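PDB 2ZAY: response regulator receiver protein from Desulfuromonas acetoxidans, which is probably the receiver domain of a larger signalling protein, although its usual phosphorylation site is altered, so that phosphotransfer to it is uncertain. Local coordinates for residues Pro84-Ala92 and Phe105-Val113; Trp8-Leu18 and Phe33-Ala44. All coordinates share one frame; numbering follows the deposited sequence.

Contact 1 of 2, residues Pro84-Ala92 and Phe105-Val113; sequences PVIALSGRA and FIDFIAKPV
Phe108, within its strand, meets Ala92 from the loop that follows strand 85-89: CZ of the ring lies 3.6 Å from Ala92 CA, which sits at the ring edge, in its plane. With CG anti to the backbone N (chi1 179°), the ring swings across toward 84-92 and also reaches Ser89 CB from CZ and CE1. Ala92 CB is pressed against Ala110 CB at 3.4 Å, a fit for which two methyls are small enough. On the same face Ala87 CB touches Phe105 CD1 at 3.6 Å, and Val85 CG1 meets CE1 of that ring. The other face is mainly aliphatic: Ile109 CD1 reaches Ile86 CG2, while Leu88 CD1 lies alongside Ile109 CB. These side chains hang on a parallel ladder in which Ile109 N gives to Ala87 O at 2.8 Å and Ser89 N to Ile109 O at 3.0 Å; Lys111 N continues it to Ser89 O. Farther out, helix 94-103 covers Ala87 and Phe108, and helix 115-129 covers Ile106 and Ile109. Ser89 OG accepts from Arg91 N at 3.1 Å, closing an ST turn, and is also bonded to Glu96. A cis peptide links Lys111 to Pro112, as is usual for this Lys-Pro pair in receiver domains. The lysine bends at its far end to lay NZ 3.6 Å from Leu88 CB, where it is salt-bridged to Asp15. Serine and lysine thus put polar groups at the C-terminal ends of strands in an apolar sheet, consistent with the switch serine and the phosphate-contacting lysine of CheY relatives.

Contact 2 of 2, residues Trp8-Leu18 and Phe33-Ala44; sequences WWRIMLVDTQL and FDIIQCGNAIEA
Trp9 opens the pairing, its CB lying at the edge of the Phe33 ring, in the ring plane, 3.8 Å from CD1. The indole itself leads away to His54 and Tyr130. Arg10 likewise sends its guanidinium elsewhere, to the carbonyl of His52. Ile11 follows on the Phe33 side: CG1 lies against Phe33 CD1, and CB takes Ile35 CD1 at 3.7 Å. Beyond the pair it touches Leu55 and Ile57 of strand 55-59, while Phe33, Ile35 and Leu13 meet helix 22-31; a branched residue suits an extended strand. Met12 turns to the other face. Straight first and second torsions (chi1 176°, chi2 176°) carry SD to 3.6 Å from Ala44 O and 4.0 Å from Cys38 SG, and the bend at chi3 (-65°) turns CE toward Ile36 CG2. An unbranched, flexible thioether can run out along the face to helix 41-51, where it touches Val47 and Ala48. Leu13 returns to the first face, and its backbone N gives to Ile36 O at 2.7 Å. Val14 fits under the start of the helix, CG2 on Ala44 CB at 3.7 Å and CG1 near Asn40 O; small alanine lets helix and strand come close. Asp15 N makes the last rung, to Cys38 O, after which Asp15 OD2 accepts from Gln17 N in an Asx turn. Leu18 then folds back, resting CD1 3.6 Å from Cys38 O. Across from this turn, Asn40 caps the helix by accepting from Glu43 N, and Glu43 OE1 takes Gly39 N. A mainly apolar pair of strands thus ends in polar turns: Asp15, at a position that is acidic in receiver domains, is salt-bridged to Lys111, and Thr16 OG1 bonds Glu59, where relatives carry the phospho-acceptor aspartate.

From the N terminus, strand 9-14 leads through helix 22-31 to strand 33-38, and contact 2 closes this first beta-alpha-beta unit. The chain then passes along helix 41-51, strand 55-59 and helix 67-75 before strand 85-89, helix 94-103 and strand 107-110 form a second such unit, closed by contact 1. The two loops follow in series, neither nested nor crossing. Both belong to one five-stranded parallel sheet of order 2-1-3-4-5, where strand 55-59 lies between the pairs and bonds to both. Across their separation of about 14 Å between centres, the salt bridge of Lys111 NZ to Asp15 OD1, 3.0 Å, ties them directly.

Contact 1 of 2, residues Pro84-Ala92 and Phe105-Val113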
loop_
_atom_site.group_PDB
_atom_site.type_symbol
_atom_site.label_atom_id
_atom_site.label_comp_id
_atom_site.label_asym_id
_atom_site.label_seq_id
_atom_site.Cartn_x
_atom_site.Cartn_y
_atom_site.Cartn_z
ATOM N N PRO A 84 6.407 5.268 -3.501
ATOM C CA PRO A 84 5.103 5.809 -3.096
ATOM C C PRO A 84 4.296 4.816 -2.270
ATOM O O PRO A 84 4.357 3.607 -2.502
ATOM C CB PRO A 84 4.433 6.148 -4.428
ATOM C CG PRO A 84 5.027 5.133 -5.380
ATOM C CD PRO A 84 6.490 5.125 -4.968
ATOM N N VAL A 85 3.543 5.332 -1.305
ATOM C CA VAL A 85 2.736 4.472 -0.438
ATOM C C VAL A 85 1.278 4.915 -0.427
ATOM O O VAL A 85 0.973 6.088 -0.189
ATOM C CB VAL A 85 3.277 4.483 1.023
ATOM C CG1 VAL A 85 2.535 3.435 1.866
ATOM C CG2 VAL A 85 4.783 4.191 1.029
ATOM N N ILE A 86 0.381 3.971 -0.703
ATOM C CA ILE A 86 -1.057 4.238 -0.703
ATOM C C ILE A 86 -1.635 3.625 0.566
ATOM O O ILE A 86 -1.300 2.490 0.911
ATOM C CB ILE A 86 -1.772 3.570 -1.908
ATOM C CG1 ILE A 86 -1.394 4.278 -3.216
ATOM C CG2 ILE A 86 -3.301 3.612 -1.701
ATOM C CD1 ILE A 86 -2.048 3.654 -4.433
ATOM N N ALA A 87 -2.483 4.369 1.269
ATOM C CA ALA A 87 -3.103 3.845 2.476
ATOM C C ALA A 87 -4.497 3.313 2.180
ATOM O O ALA A 87 -5.255 3.911 1.418
ATOM C CB ALA A 87 -3.186 4.929 3.555
ATOM N N LEU A 88 -4.815 2.179 2.793
ATOM C CA LEU A 88 -6.113 1.538 2.660
ATOM C C LEU A 88 -6.688 1.543 4.073
ATOM O O LEU A 88 -6.037 1.095 5.009
ATOM C CB LEU A 88 -5.936 0.101 2.167
ATOM C CG LEU A 88 -6.418 -0.251 0.759
ATOM C CD1 LEU A 88 -5.953 0.779 -0.254
ATOM C CD2 LEU A 88 -5.915 -1.648 0.408
ATOM N N SER A 89 -7.898 2.057 4.251
ATOM C CA SER A 89 -8.444 2.083 5.597
ATOM C C SER A 89 -9.907 1.717 5.687
ATOM O O SER A 89 -10.725 2.141 4.866
ATOM C CB SER A 89 -8.230 3.459 6.229
ATOM O OG SER A 89 -8.828 3.511 7.514
ATOM N N GLY A 90 -10.220 0.919 6.701
ATOM C CA GLY A 90 -11.588 0.502 6.926
ATOM C C GLY A 90 -12.345 1.512 7.768
ATOM O O GLY A 90 -13.523 1.316 8.061
ATOM N N ARG A 91 -11.671 2.586 8.171
ATOM C CA ARG A 91 -12.305 3.634 8.971
ATOM C C ARG A 91 -12.595 4.808 8.052
ATOM O O ARG A 91 -13.741 5.221 7.880
ATOM C CB ARG A 91 -11.383 4.063 10.115
ATOM C CG ARG A 91 -11.015 2.909 11.015
ATOM C CD ARG A 91 -10.261 3.350 12.254
ATOM N NE ARG A 91 -10.100 2.223 13.170
ATOM C CZ ARG A 91 -9.592 2.311 14.393
ATOM N NH1 ARG A 91 -9.185 3.483 14.865
ATOM N NH2 ARG A 91 -9.500 1.222 15.148
ATOM N N ALA A 92 -11.542 5.347 7.458
ATOM C CA ALA A 92 -11.683 6.440 6.513
ATOM C C ALA A 92 -12.484 7.661 6.976
ATOM O O ALA A 92 -13.361 8.152 6.257
ATOM C CB ALA A 92 -12.266 5.902 5.213
ATOM N N PHE A 105 1.497 10.101 2.487
ATOM C CA PHE A 105 0.941 8.958 1.765
ATOM C C PHE A 105 0.530 9.518 0.406
ATOM O O PHE A 105 -0.089 10.583 0.331
ATOM C CB PHE A 105 -0.273 8.385 2.506
ATOM C CG PHE A 105 0.090 7.379 3.576
ATOM C CD1 PHE A 105 0.209 6.030 3.268
ATOM C CD2 PHE A 105 0.350 7.793 4.885
ATOM C CE1 PHE A 105 0.588 5.094 4.248
ATOM C CE2 PHE A 105 0.730 6.866 5.873
ATOM C CZ PHE A 105 0.848 5.520 5.552
ATOM N N ILE A 106 0.874 8.815 -0.668
ATOM C CA ILE A 106 0.559 9.323 -2.003
ATOM C C ILE A 106 -0.930 9.292 -2.345
ATOM O O ILE A 106 -1.391 10.043 -3.210
ATOM C CB ILE A 106 1.374 8.573 -3.083
ATOM C CG1 ILE A 106 1.545 9.474 -4.305
ATOM C CG2 ILE A 106 0.700 7.261 -3.434
ATOM C CD1 ILE A 106 2.571 8.963 -5.286
ATOM N N ASP A 107 -1.681 8.414 -1.689
ATOM C CA ASP A 107 -3.127 8.341 -1.904
ATOM C C ASP A 107 -3.770 7.644 -0.706
ATOM O O ASP A 107 -3.077 7.059 0.135
ATOM C CB ASP A 107 -3.484 7.591 -3.200
ATOM C CG ASP A 107 -4.809 8.071 -3.811
ATOM O OD1 ASP A 107 -5.653 8.625 -3.069
ATOM O OD2 ASP A 107 -5.016 7.894 -5.030
ATOM N N PHE A 108 -5.093 7.726 -0.631
ATOM C CA PHE A 108 -5.853 7.121 0.459
ATOM C C PHE A 108 -7.119 6.509 -0.130
ATOM O O PHE A 108 -7.874 7.188 -0.833
ATOM C CB PHE A 108 -6.221 8.193 1.484
ATOM C CG PHE A 108 -7.039 7.678 2.636
ATOM C CD1 PHE A 108 -6.421 7.219 3.794
ATOM C CD2 PHE A 108 -8.430 7.653 2.559
ATOM C CE1 PHE A 108 -7.177 6.742 4.869
ATOM C CE2 PHE A 108 -9.201 7.178 3.624
ATOM C CZ PHE A 108 -8.570 6.722 4.783
ATOM N N ILE A 109 -7.351 5.232 0.153
ATOM C CA ILE A 109 -8.519 4.540 -0.376
ATOM C C ILE A 109 -9.309 3.881 0.740
ATOM O O ILE A 109 -8.766 3.096 1.519
ATOM C CB ILE A 109 -8.103 3.450 -1.383
ATOM C CG1 ILE A 109 -7.218 4.062 -2.473
ATOM C CG2 ILE A 109 -9.348 2.807 -2.004
ATOM C CD1 ILE A 109 -6.659 3.032 -3.443
ATOM N N ALA A 110 -10.595 4.202 0.811
ATOM C CA ALA A 110 -11.460 3.635 1.833
ATOM C C ALA A 110 -11.948 2.237 1.470
ATOM O O ALA A 110 -12.351 1.985 0.332
ATOM C CB ALA A 110 -12.657 4.552 2.064
ATOM N N LYS A 111 -11.885 1.326 2.436
ATOM C CA LYS A 111 -12.378 -0.032 2.246
ATOM C C LYS A 111 -13.905 0.074 2.347
ATOM O O LYS A 111 -14.425 1.052 2.885
ATOM C CB LYS A 111 -11.862 -0.957 3.357
ATOM C CG LYS A 111 -10.389 -1.338 3.274
ATOM C CD LYS A 111 -9.984 -2.130 4.514
ATOM C CE LYS A 111 -8.922 -3.188 4.219
ATOM N NZ LYS A 111 -7.668 -2.624 3.670
ATOM N N PRO A 112 -14.645 -0.917 1.819
ATOM C CA PRO A 112 -14.132 -2.108 1.141
ATOM C C PRO A 112 -13.472 -1.725 -0.173
ATOM O O PRO A 112 -13.841 -0.733 -0.803
ATOM C CB PRO A 112 -15.386 -2.961 0.947
ATOM C CG PRO A 112 -16.459 -1.938 0.795
ATOM C CD PRO A 112 -16.118 -0.958 1.887
ATOM N N VAL A 113 -12.489 -2.520 -0.573
ATOM C CA VAL A 113 -11.747 -2.275 -1.795
ATOM C C VAL A 113 -12.476 -2.737 -3.047
ATOM O O VAL A 113 -13.045 -3.826 -3.090
ATOM C CB VAL A 113 -10.383 -2.985 -1.746
ATOM C CG1 VAL A 113 -9.605 -2.715 -3.027
ATOM C CG2 VAL A 113 -9.603 -2.515 -0.532
#

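Contact 2 of 2, residues Trp8-Leu18 and Phe33-Ala44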
loop_
_atom_site.group_PDB
_atom_site.type_symbol
_atom_site.label_atom_id
_atom_site.label_comp_id
_atom_site.label_asym_id
_atom_site.label_seq_id
_atom_site.Cartn_x
_atom_site.Cartn_y
_atom_site.Cartn_z
ATOM N N TRP A 8 6.301 -4.418 -16.269
ATOM C CA TRP A 8 6.696 -5.212 -15.066
ATOM C C TRP A 8 6.594 -4.330 -13.827
ATOM O O TRP A 8 7.572 -3.695 -13.431
ATOM C CB TRP A 8 8.134 -5.721 -15.219
ATOM C CG TRP A 8 8.548 -6.709 -14.158
ATOM C CD1 TRP A 8 8.618 -6.491 -12.808
ATOM C CD2 TRP A 8 8.936 -8.074 -14.361
ATOM N NE1 TRP A 8 9.022 -7.634 -12.161
ATOM C CE2 TRP A 8 9.224 -8.622 -13.090
ATOM C CE3 TRP A 8 9.068 -8.891 -15.495
ATOM C CZ2 TRP A 8 9.637 -9.951 -12.920
ATOM C CZ3 TRP A 8 9.478 -10.211 -15.326
ATOM C CH2 TRP A 8 9.758 -10.727 -14.046
ATOM N N TRP A 9 5.409 -4.284 -13.224
ATOM C CA TRP A 9 5.202 -3.466 -12.033
ATOM C C TRP A 9 5.068 -4.303 -10.762
ATOM O O TRP A 9 4.127 -5.094 -10.624
ATOM C CB TRP A 9 3.956 -2.596 -12.198
ATOM C CG TRP A 9 4.046 -1.577 -13.311
ATOM C CD1 TRP A 9 3.390 -1.608 -14.508
ATOM C CD2 TRP A 9 4.815 -0.364 -13.309
ATOM N NE1 TRP A 9 3.697 -0.490 -15.249
ATOM C CE2 TRP A 9 4.569 0.290 -14.536
ATOM C CE3 TRP A 9 5.686 0.231 -12.387
ATOM C CZ2 TRP A 9 5.160 1.512 -14.868
ATOM C CZ3 TRP A 9 6.277 1.452 -12.717
ATOM C CH2 TRP A 9 6.009 2.078 -13.949
ATOM N N ARG A 10 6.010 -4.123 -9.838
ATOM C CA ARG A 10 5.989 -4.842 -8.569
ATOM C C ARG A 10 5.176 -4.001 -7.602
ATOM O O ARG A 10 5.479 -2.827 -7.393
ATOM C CB ARG A 10 7.401 -5.003 -7.992
ATOM C CG ARG A 10 8.399 -5.694 -8.910
ATOM C CD ARG A 10 9.831 -5.530 -8.379
ATOM N NE ARG A 10 10.775 -5.436 -9.487
ATOM C CZ ARG A 10 11.496 -4.360 -9.775
ATOM N NH1 ARG A 10 11.402 -3.261 -9.037
ATOM N NH2 ARG A 10 12.309 -4.381 -10.825
ATOM N N ILE A 11 4.153 -4.602 -7.009
ATOM C CA ILE A 11 3.305 -3.890 -6.065
ATOM C C ILE A 11 3.256 -4.668 -4.754
ATOM O O ILE A 11 2.828 -5.818 -4.746
ATOM C CB ILE A 11 1.857 -3.763 -6.609
ATOM C CG1 ILE A 11 1.865 -3.109 -7.993
ATOM C CG2 ILE A 11 1.003 -2.954 -5.636
ATOM C CD1 ILE A 11 2.251 -1.640 -7.996
ATOM N N MET A 12 3.704 -4.068 -3.655
ATOM C CA MET A 12 3.636 -4.770 -2.375
ATOM C C MET A 12 2.350 -4.375 -1.661
ATOM O O MET A 12 2.015 -3.196 -1.581
ATOM C CB MET A 12 4.842 -4.441 -1.483
ATOM C CG MET A 12 4.765 -5.075 -0.071
ATOM S SD MET A 12 6.239 -4.806 1.004
ATOM C CE MET A 12 7.381 -5.641 0.163
ATOM N N LEU A 13 1.623 -5.368 -1.160
ATOM C CA LEU A 13 0.379 -5.118 -0.434
ATOM C C LEU A 13 0.526 -5.649 0.996
ATOM O O LEU A 13 0.849 -6.817 1.188
ATOM C CB LEU A 13 -0.777 -5.827 -1.140
ATOM C CG LEU A 13 -2.149 -5.833 -0.473
ATOM C CD1 LEU A 13 -2.647 -4.407 -0.313
ATOM C CD2 LEU A 13 -3.121 -6.649 -1.329
ATOM N N VAL A 14 0.290 -4.792 1.988
ATOM C CA VAL A 14 0.404 -5.175 3.400
ATOM C C VAL A 14 -0.970 -5.027 4.067
ATOM O O VAL A 14 -1.522 -3.928 4.124
ATOM C CB VAL A 14 1.403 -4.255 4.157
ATOM C CG1 VAL A 14 1.739 -4.864 5.512
ATOM C CG2 VAL A 14 2.662 -4.042 3.334
ATOM N N ASP A 15 -1.523 -6.126 4.571
ATOM C CA ASP A 15 -2.841 -6.079 5.212
ATOM C C ASP A 15 -2.945 -7.235 6.204
ATOM O O ASP A 15 -2.411 -8.316 5.950
ATOM C CB ASP A 15 -3.945 -6.204 4.157
ATOM C CG ASP A 15 -5.311 -5.775 4.683
ATOM O OD1 ASP A 15 -5.632 -4.573 4.599
ATOM O OD2 ASP A 15 -6.057 -6.636 5.191
ATOM N N THR A 16 -3.628 -7.013 7.326
ATOM C CA THR A 16 -3.763 -8.052 8.340
ATOM C C THR A 16 -4.832 -9.097 8.005
ATOM O O THR A 16 -4.958 -10.109 8.696
ATOM C CB THR A 16 -4.048 -7.446 9.739
ATOM O OG1 THR A 16 -5.199 -6.595 9.675
ATOM C CG2 THR A 16 -2.848 -6.637 10.224
ATOM N N GLN A 17 -5.603 -8.850 6.953
ATOM C CA GLN A 17 -6.620 -9.803 6.522
ATOM C C GLN A 17 -6.599 -9.906 5.001
ATOM O O GLN A 17 -7.561 -9.548 4.313
ATOM C CB GLN A 17 -8.012 -9.395 7.032
ATOM C CG GLN A 17 -8.507 -8.049 6.554
ATOM C CD GLN A 17 -9.625 -7.503 7.427
ATOM O OE1 GLN A 17 -9.461 -7.345 8.640
ATOM N NE2 GLN A 17 -10.768 -7.204 6.813
ATOM N N LEU A 18 -5.474 -10.399 4.489
ATOM C CA LEU A 18 -5.265 -10.577 3.057
ATOM C C LEU A 18 -6.359 -11.397 2.372
ATOM O O LEU A 18 -6.718 -11.125 1.225
ATOM C CB LEU A 18 -3.897 -11.220 2.810
ATOM C CG LEU A 18 -2.686 -10.311 3.057
ATOM C CD1 LEU A 18 -1.403 -11.126 3.043
ATOM C CD2 LEU A 18 -2.644 -9.226 1.982
ATOM N N PHE A 33 -0.076 -6.589 -12.774
ATOM C CA PHE A 33 0.694 -6.236 -11.590
ATOM C C PHE A 33 1.244 -7.491 -10.920
ATOM O O PHE A 33 0.563 -8.510 -10.837
ATOM C CB PHE A 33 -0.175 -5.461 -10.589
ATOM C CG PHE A 33 -0.658 -4.133 -11.105
ATOM C CD1 PHE A 33 0.252 -3.136 -11.452
ATOM C CD2 PHE A 33 -2.018 -3.883 -11.255
ATOM C CE1 PHE A 33 -0.187 -1.906 -11.944
ATOM C CE2 PHE A 33 -2.471 -2.659 -11.747
ATOM C CZ PHE A 33 -1.551 -1.665 -12.092
ATOM N N ASP A 34 2.490 -7.408 -10.465
ATOM C CA ASP A 34 3.142 -8.513 -9.771
ATOM C C ASP A 34 2.924 -8.203 -8.290
ATOM O O ASP A 34 3.627 -7.369 -7.721
ATOM C CB ASP A 34 4.637 -8.523 -10.092
ATOM C CG ASP A 34 5.347 -9.745 -9.543
ATOM O OD1 ASP A 34 4.738 -10.493 -8.744
ATOM O OD2 ASP A 34 6.521 -9.952 -9.911
ATOM N N ILE A 35 1.950 -8.868 -7.675
ATOM C CA ILE A 35 1.621 -8.611 -6.277
ATOM C C ILE A 35 2.430 -9.376 -5.231
ATOM O O ILE A 35 2.476 -10.607 -5.219
ATOM C CB ILE A 35 0.126 -8.877 -6.003
ATOM C CG1 ILE A 35 -0.737 -8.073 -6.975
ATOM C CG2 ILE A 35 -0.211 -8.515 -4.567
ATOM C CD1 ILE A 35 -0.550 -6.568 -6.883
ATOM N N ILE A 36 3.064 -8.615 -4.348
ATOM C CA ILE A 36 3.861 -9.161 -3.265
ATOM C C ILE A 36 2.985 -8.953 -2.034
ATOM O O ILE A 36 2.675 -7.817 -1.677
ATOM C CB ILE A 36 5.195 -8.379 -3.129
ATOM C CG1 ILE A 36 6.023 -8.561 -4.412
ATOM C CG2 ILE A 36 5.967 -8.854 -1.901
ATOM C CD1 ILE A 36 7.222 -7.631 -4.515
ATOM N N GLN A 37 2.577 -10.045 -1.393
ATOM C CA GLN A 37 1.690 -9.961 -0.230
ATOM C C GLN A 37 2.341 -10.156 1.130
ATOM O O GLN A 37 2.996 -11.164 1.366
ATOM C CB GLN A 37 0.564 -10.986 -0.359
ATOM C CG GLN A 37 -0.251 -10.882 -1.625
ATOM C CD GLN A 37 -1.411 -11.855 -1.630
ATOM O OE1 GLN A 37 -2.224 -11.866 -0.708
ATOM N NE2 GLN A 37 -1.496 -12.677 -2.671
ATOM N N CYS A 38 2.131 -9.194 2.029
ATOM C CA CYS A 38 2.663 -9.262 3.384
ATOM C C CYS A 38 1.508 -9.156 4.382
ATOM O O CYS A 38 0.609 -8.321 4.227
ATOM C CB CYS A 38 3.668 -8.135 3.618
ATOM S SG CYS A 38 5.156 -8.283 2.595
ATOM N N GLY A 39 1.540 -10.007 5.405
ATOM C CA GLY A 39 0.484 -10.018 6.401
ATOM C C GLY A 39 0.617 -9.013 7.527
ATOM O O GLY A 39 -0.337 -8.799 8.274
ATOM N N ASN A 40 1.793 -8.409 7.668
ATOM C CA ASN A 40 2.007 -7.412 8.711
ATOM C C ASN A 40 3.232 -6.548 8.422
ATOM O O ASN A 40 4.014 -6.843 7.522
ATOM C CB ASN A 40 2.144 -8.081 10.082
ATOM C CG ASN A 40 3.311 -9.034 10.150
ATOM O OD1 ASN A 40 4.462 -8.640 9.961
ATOM N ND2 ASN A 40 3.021 -10.295 10.423
ATOM N N ALA A 41 3.387 -5.479 9.196
ATOM C CA ALA A 41 4.489 -4.545 9.016
ATOM C C ALA A 41 5.865 -5.132 9.313
ATOM O O ALA A 41 6.863 -4.704 8.736
ATOM C CB ALA A 41 4.251 -3.306 9.876
ATOM N N ILE A 42 5.912 -6.106 10.215
ATOM C CA ILE A 42 7.163 -6.758 10.590
ATOM C C ILE A 42 7.907 -7.368 9.400
ATOM O O ILE A 42 9.111 -7.181 9.261
ATOM C CB ILE A 42 6.905 -7.860 11.631
ATOM C CG1 ILE A 42 6.424 -7.221 12.937
ATOM C CG2 ILE A 42 8.166 -8.689 11.842
ATOM C CD1 ILE A 42 5.781 -8.200 13.896
ATOM N N GLU A 43 7.205 -8.103 8.547
ATOM C CA GLU A 43 7.870 -8.698 7.391
ATOM C C GLU A 43 7.935 -7.726 6.211
ATOM O O GLU A 43 8.846 -7.803 5.389
ATOM C CB GLU A 43 7.170 -9.987 6.944
ATOM C CG GLU A 43 5.702 -9.838 6.577
ATOM C CD GLU A 43 5.169 -11.053 5.820
ATOM O OE1 GLU A 43 3.932 -11.230 5.752
ATOM O OE2 GLU A 43 5.990 -11.825 5.284
ATOM N N ALA A 44 6.977 -6.803 6.149
ATOM C CA ALA A 44 6.906 -5.830 5.060
ATOM C C ALA A 44 8.167 -5.003 4.815
ATOM O O ALA A 44 8.584 -4.841 3.670
ATOM C CB ALA A 44 5.710 -4.894 5.277
#